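Local coordinates for protein possible thiol-disulfide isomerase (Cytophaga hutchinsonii, PDB 3HCZ) that is of unproven function but, as a thioredoxin-fold domain of the AhpC/TSA family, possibly catalyses thiol-disulfide exchange, at residues Lys10-Leu14 and Arg24-Asp28; Gln66-Asn71 and Trp91-Asp96. Numbering follows the deposited sequence.

Contact 1: residues Lys10-Leu14 and Arg24-Asp28. With SO4 (sulfate ion), chain B.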
loop_
_atom_site.group_PDB
_atom_site.type_symbol
_atom_site.label_atom_id
_atom_site.label_comp_id
_atom_site.label_asym_id
_atom_site.label_seq_id
_atom_site.Cartn_x
_atom_site.Cartn_y
_atom_site.Cartn_z
ATOM N N LYS A 10 -5.925 7.389 -12.159
ATOM C CA LYS A 10 -4.946 6.299 -11.933
ATOM C C LYS A 10 -3.902 6.805 -10.932
ATOM O O LYS A 10 -3.432 7.954 -11.047
ATOM C CB LYS A 10 -4.324 5.831 -13.265
ATOM C CG LYS A 10 -3.777 4.396 -13.233
ATOM C CD LYS A 10 -3.518 3.845 -14.659
ATOM C CE LYS A 10 -2.642 2.569 -14.686
ATOM N NZ LYS A 10 -2.396 2.059 -16.126
ATOM N N ALA A 11 -3.589 5.997 -9.914
ATOM C CA ALA A 11 -2.577 6.367 -8.926
ATOM C C ALA A 11 -1.252 6.491 -9.688
ATOM O O ALA A 11 -1.035 5.739 -10.650
ATOM C CB ALA A 11 -2.456 5.300 -7.833
ATOM N N PRO A 12 -0.378 7.447 -9.297
ATOM C CA PRO A 12 0.939 7.506 -9.960
ATOM C C PRO A 12 1.687 6.170 -9.871
ATOM O O PRO A 12 1.676 5.524 -8.805
ATOM C CB PRO A 12 1.695 8.553 -9.140
ATOM C CG PRO A 12 0.592 9.496 -8.624
ATOM C CD PRO A 12 -0.615 8.609 -8.407
ATOM N N ASN A 13 2.360 5.772 -10.946
ATOM C CA ASN A 13 3.101 4.491 -10.922
ATOM C C ASN A 13 4.260 4.643 -9.919
ATOM O O ASN A 13 4.714 5.751 -9.629
ATOM C CB ASN A 13 3.616 4.118 -12.334
ATOM C CG ASN A 13 3.995 2.633 -12.483
ATOM O OD1 ASN A 13 3.901 1.816 -11.543
ATOM N ND2 ASN A 13 4.434 2.275 -13.688
ATOM N N LEU A 14 4.701 3.517 -9.371
ATOM C CA LEU A 14 5.843 3.465 -8.428
ATOM C C LEU A 14 6.824 2.429 -8.973
ATOM O O LEU A 14 6.439 1.304 -9.294
ATOM C CB LEU A 14 5.369 3.045 -7.032
ATOM C CG LEU A 14 4.495 4.127 -6.370
ATOM C CD1 LEU A 14 3.751 3.526 -5.166
ATOM C CD2 LEU A 14 5.406 5.208 -5.870
ATOM N N ARG A 24 9.519 -4.255 -8.735
ATOM C CA ARG A 24 8.118 -4.666 -8.793
ATOM C C ARG A 24 7.276 -3.418 -8.973
ATOM O O ARG A 24 6.866 -2.786 -7.989
ATOM C CB ARG A 24 7.716 -5.437 -7.520
ATOM C CG ARG A 24 8.460 -6.774 -7.283
ATOM C CD ARG A 24 8.187 -7.877 -8.372
ATOM N NE ARG A 24 6.766 -7.891 -8.784
ATOM C CZ ARG A 24 5.758 -8.398 -8.066
ATOM N NH1 ARG A 24 4.532 -8.302 -8.530
ATOM N NH2 ARG A 24 5.947 -9.007 -6.895
ATOM N N TYR A 25 7.075 -3.003 -10.221
ATOM C CA TYR A 25 6.305 -1.774 -10.468
ATOM C C TYR A 25 4.867 -1.906 -10.023
ATOM O O TYR A 25 4.232 -2.966 -10.210
ATOM C CB TYR A 25 6.265 -1.344 -11.949
ATOM C CG TYR A 25 7.589 -1.174 -12.675
ATOM C CD1 TYR A 25 8.836 -1.116 -11.976
ATOM C CD2 TYR A 25 7.586 -1.045 -14.072
ATOM C CE1 TYR A 25 10.078 -0.969 -12.703
ATOM C CE2 TYR A 25 8.782 -0.874 -14.797
ATOM C CZ TYR A 25 10.012 -0.845 -14.095
ATOM O OH TYR A 25 11.134 -0.679 -14.829
ATOM N N LEU A 26 4.336 -0.813 -9.472
ATOM C CA LEU A 26 2.932 -0.812 -9.041
ATOM C C LEU A 26 1.981 -1.252 -10.157
ATOM O O LEU A 26 1.073 -2.100 -9.937
ATOM C CB LEU A 26 2.533 0.574 -8.485
ATOM C CG LEU A 26 1.033 0.708 -8.185
ATOM C CD1 LEU A 26 0.638 -0.244 -7.035
ATOM C CD2 LEU A 26 0.717 2.189 -7.821
ATOM N N TYR A 27 2.184 -0.712 -11.358
ATOM C CA TYR A 27 1.283 -0.977 -12.444
ATOM C C TYR A 27 1.327 -2.435 -12.924
ATOM O O TYR A 27 0.396 -2.915 -13.605
ATOM C CB TYR A 27 1.602 -0.035 -13.620
ATOM C CG TYR A 27 1.018 1.378 -13.466
ATOM C CD1 TYR A 27 0.568 1.849 -12.236
ATOM C CD2 TYR A 27 1.003 2.250 -14.540
ATOM C CE1 TYR A 27 0.052 3.141 -12.092
ATOM C CE2 TYR A 27 0.504 3.543 -14.425
ATOM C CZ TYR A 27 0.032 3.979 -13.199
ATOM O OH TYR A 27 -0.453 5.255 -13.116
ATOM N N ASP A 28 2.377 -3.143 -12.560
ATOM C CA ASP A 28 2.526 -4.545 -12.953
ATOM C C ASP A 28 1.875 -5.537 -11.985
ATOM O O ASP A 28 1.804 -6.749 -12.286
ATOM C CB ASP A 28 4.012 -4.892 -13.151
ATOM C CG ASP A 28 4.593 -4.217 -14.369
ATOM O OD1 ASP A 28 3.828 -4.021 -15.330
ATOM O OD2 ASP A 28 5.794 -3.859 -14.377
HETATM S S SO4 B . 2.480 7.853 -14.230
HETATM O O1 SO4 B . 1.522 8.008 -13.144
HETATM O O2 SO4 B . 3.417 6.789 -13.924
HETATM O O3 SO4 B . 1.862 7.438 -15.498
HETATM O O4 SO4 B . 3.153 9.153 -14.366
#

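Contact 2: residues Gln66-Asn71 and Trp91-Asp96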
loop_
_atom_site.group_PDB
_atom_site.type_symbol
_atom_site.label_atom_id
_atom_site.label_comp_id
_atom_site.label_asym_id
_atom_site.label_seq_id
_atom_site.Cartn_x
_atom_site.Cartn_y
_atom_site.Cartn_z
ATOM N N GLN A 66 -4.082 -7.493 -3.167
ATOM C CA GLN A 66 -2.666 -7.401 -2.805
ATOM C C GLN A 66 -2.433 -6.106 -2.005
ATOM O O GLN A 66 -3.133 -5.094 -2.236
ATOM C CB GLN A 66 -1.761 -7.479 -4.065
ATOM C CG GLN A 66 -0.222 -7.355 -3.784
ATOM C CD GLN A 66 0.262 -8.447 -2.871
ATOM O OE1 GLN A 66 0.129 -8.349 -1.650
ATOM N NE2 GLN A 66 0.799 -9.531 -3.454
ATOM N N VAL A 67 -1.454 -6.118 -1.097
ATOM C CA VAL A 67 -0.975 -4.868 -0.482
ATOM C C VAL A 67 0.416 -4.556 -1.066
ATOM O O VAL A 67 1.334 -5.394 -1.019
ATOM C CB VAL A 67 -0.863 -4.950 1.055
ATOM C CG1 VAL A 67 -0.277 -3.626 1.640
ATOM C CG2 VAL A 67 -2.237 -5.287 1.711
ATOM N N TYR A 68 0.509 -3.367 -1.663
ATOM C CA TYR A 68 1.766 -2.831 -2.166
ATOM C C TYR A 68 2.258 -2.033 -0.978
ATOM O O TYR A 68 1.852 -0.848 -0.784
ATOM C CB TYR A 68 1.491 -1.966 -3.409
ATOM C CG TYR A 68 2.743 -1.645 -4.220
ATOM C CD1 TYR A 68 3.209 -2.544 -5.187
ATOM C CD2 TYR A 68 3.395 -0.429 -4.063
ATOM C CE1 TYR A 68 4.354 -2.252 -5.950
ATOM C CE2 TYR A 68 4.544 -0.111 -4.842
ATOM C CZ TYR A 68 5.008 -1.034 -5.766
ATOM O OH TYR A 68 6.142 -0.713 -6.506
ATOM N N ALA A 69 3.071 -2.693 -0.124
ATOM C CA ALA A 69 3.449 -2.111 1.146
ATOM C C ALA A 69 4.727 -1.301 0.880
ATOM O O ALA A 69 5.835 -1.862 0.808
ATOM C CB ALA A 69 3.662 -3.166 2.245
ATOM N N ALA A 70 4.532 -0.009 0.651
ATOM C CA ALA A 70 5.600 0.900 0.165
ATOM C C ALA A 70 6.306 1.529 1.379
ATOM O O ALA A 70 5.848 2.525 1.948
ATOM C CB ALA A 70 4.985 1.976 -0.743
ATOM N N ASN A 71 7.419 0.923 1.786
ATOM C CA ASN A 71 8.184 1.484 2.853
ATOM C C ASN A 71 8.943 2.721 2.328
ATOM O O ASN A 71 9.527 2.666 1.244
ATOM C CB ASN A 71 9.112 0.423 3.421
ATOM C CG ASN A 71 10.022 0.979 4.453
ATOM O OD1 ASN A 71 11.078 1.545 4.131
ATOM N ND2 ASN A 71 9.648 0.811 5.729
ATOM N N TRP A 91 3.113 -10.316 1.934
ATOM C CA TRP A 91 2.564 -9.407 0.929
ATOM C C TRP A 91 3.659 -8.733 0.117
ATOM O O TRP A 91 4.834 -9.072 0.279
ATOM C CB TRP A 91 1.632 -8.371 1.564
ATOM C CG TRP A 91 2.226 -7.435 2.602
ATOM C CD1 TRP A 91 3.541 -7.049 2.776
ATOM C CD2 TRP A 91 1.466 -6.687 3.557
ATOM N NE1 TRP A 91 3.633 -6.121 3.822
ATOM C CE2 TRP A 91 2.367 -5.891 4.303
ATOM C CE3 TRP A 91 0.099 -6.645 3.880
ATOM C CZ2 TRP A 91 1.934 -5.047 5.351
ATOM C CZ3 TRP A 91 -0.331 -5.796 4.897
ATOM C CH2 TRP A 91 0.585 -5.013 5.628
ATOM N N LEU A 92 3.299 -7.764 -0.727
ATOM C CA LEU A 92 4.325 -7.098 -1.574
ATOM C C LEU A 92 5.066 -5.947 -0.875
ATOM O O LEU A 92 4.756 -4.759 -1.085
ATOM C CB LEU A 92 3.770 -6.694 -2.939
ATOM C CG LEU A 92 4.756 -6.095 -3.948
ATOM C CD1 LEU A 92 6.086 -6.908 -4.005
ATOM C CD2 LEU A 92 4.073 -6.073 -5.339
ATOM N N ASN A 93 6.034 -6.308 -0.022
ATOM C CA ASN A 93 6.922 -5.302 0.559
ATOM C C ASN A 93 7.881 -4.734 -0.478
ATOM O O ASN A 93 8.621 -5.499 -1.128
ATOM C CB ASN A 93 7.754 -5.917 1.682
ATOM C CG ASN A 93 6.910 -6.264 2.889
ATOM O OD1 ASN A 93 6.344 -5.369 3.528
ATOM N ND2 ASN A 93 6.832 -7.566 3.226
ATOM N N VAL A 94 7.850 -3.423 -0.634
ATOM C CA VAL A 94 8.785 -2.730 -1.504
ATOM C C VAL A 94 9.406 -1.513 -0.807
ATOM O O VAL A 94 8.876 -1.020 0.211
ATOM C CB VAL A 94 8.148 -2.282 -2.871
ATOM C CG1 VAL A 94 7.748 -3.500 -3.720
ATOM C CG2 VAL A 94 6.915 -1.349 -2.675
ATOM N N ARG A 95 10.534 -1.060 -1.363
ATOM C CA ARG A 95 11.193 0.152 -0.886
ATOM C C ARG A 95 11.737 0.841 -2.135
ATOM O O ARG A 95 11.952 0.172 -3.162
ATOM C CB ARG A 95 12.336 -0.195 0.109
ATOM C CG ARG A 95 12.762 0.990 0.977
ATOM C CD ARG A 95 13.949 0.660 1.937
ATOM N NE ARG A 95 15.211 0.278 1.260
ATOM C CZ ARG A 95 16.018 1.134 0.629
ATOM N NH1 ARG A 95 17.104 0.696 0.039
ATOM N NH2 ARG A 95 15.710 2.425 0.519
ATOM N N ASP A 96 12.014 2.143 -2.056
ATOM C CA ASP A 96 12.579 2.884 -3.187
ATOM C C ASP A 96 14.095 2.820 -3.303
ATOM O O ASP A 96 14.786 3.849 -3.323
ATOM C CB ASP A 96 12.030 4.322 -3.148
ATOM C CG ASP A 96 12.329 5.100 -4.433
ATOM O OD1 ASP A 96 12.312 4.509 -5.548
ATOM O OD2 ASP A 96 12.628 6.293 -4.329
HETATM O O HOH W 1 7.302 -2.709 2.926
HETATM O O HOH W 2 11.562 3.937 0.038
#

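Contact 1: residues Lys10-Leu14 and Arg24-Asp28
Loop segments can pair partly through side-chain groups where regular strands would use backbone alone, as Lys10-Leu14 and Arg24-Asp28 illustrate. Three hydrogen bonds join them: Leu26 N gives to Leu14 O (3.0 Å), Tyr27 N to Asn13 OD1 (3.1 Å) and the phenol Tyr27 OH to Ala11 O (2.6 Å). Leu14 O also receives a CA-H...O contact from Tyr25 CA at 3.3 Å. Both segments precede strand 33-39, the first strand of the thioredoxin-like sheet in this AhpC/TSA-family domain, and the short 3-10 turn Leu26-Asp28 leads toward it. CH-pi contacts flank the Tyr27 ring on both faces: Lys10 CE over one and Asn13 CB over the other, each 3.5 Å from the centroid, with Lys10 NZ an off-centre cation 4.1 Å from it. Apolar packing is modest, Leu14 CB lying 4.0 Å from Leu26 CB, while Tyr107 of helix 103-107 touches both leucines. A sulfate, probably from the crystallisation liquor, accepts a hydrogen bond from Asn13 N to O1 (3.2 Å).

Contact 2: residues Gln66-Asn71 and Trp91-Asp96
On one face of this parallel strand pair the Tyr68 ring packs on Leu92 and Val94, with Val94 CG2 over the ring in a CH-pi contact 3.8 Å from its centroid and Leu92 CD2 3.6 Å from Tyr68 CD1. Across the sheet, Ala69 CB lies 3.7 Å from Trp91 CE2, and Val67 CG1 sits over the six-membered ring of that indole. Between these layers run the backbone bonds: Ala69 N to Leu92 O (2.8 Å), Val94 N to Ala69 O (2.9 Å) and Asn71 N to Val94 O (2.9 Å). At the start, Leu92 N makes weak bonds to Val67 O and Gln66 OE1; here Leu92 centres an inverse gamma turn. One water links Ala69 O with Asn93 OD1, which also accepts from Trp91 NE1; a second joins Asn71 O to Asp96 N. Farther out, Arg95 forms a salt bridge with Asp76 and a hydrogen bond with the backbone O of Glu73, and Asp96 a salt bridge with Arg74. Helix 77-86 completes the beta-alpha-beta crossover, its Trp79 touching Asn71, Asn93 and Arg95; helix 49-60 meets Val67 and Trp91, strand 33-39 flanks 65-71, and 92-95 forms the sheet's outermost strand on this side.

Compared side by side, the contacts show how bonding follows position in a fold. Contact 2 is almost wholly buried and joins two regular strands of the central sheet through repeating main-chain bonds, whereas contact 1 is only partly buried, lies in the loops ahead of strand 33-39 and draws more on side-chain groups, among them a phenol and an amide. They share no segment, yet they touch: Tyr68 OH of contact 2 makes a probable hydrogen bond with Arg24 O of contact 1 at 2.6 Å, and Arg24 NH2 packs 3.6 Å from Leu92 CD1. The loop layer therefore lies against the sheet face bearing Tyr68 and Leu92, while helices 49-60 and 77-86 pack on the other.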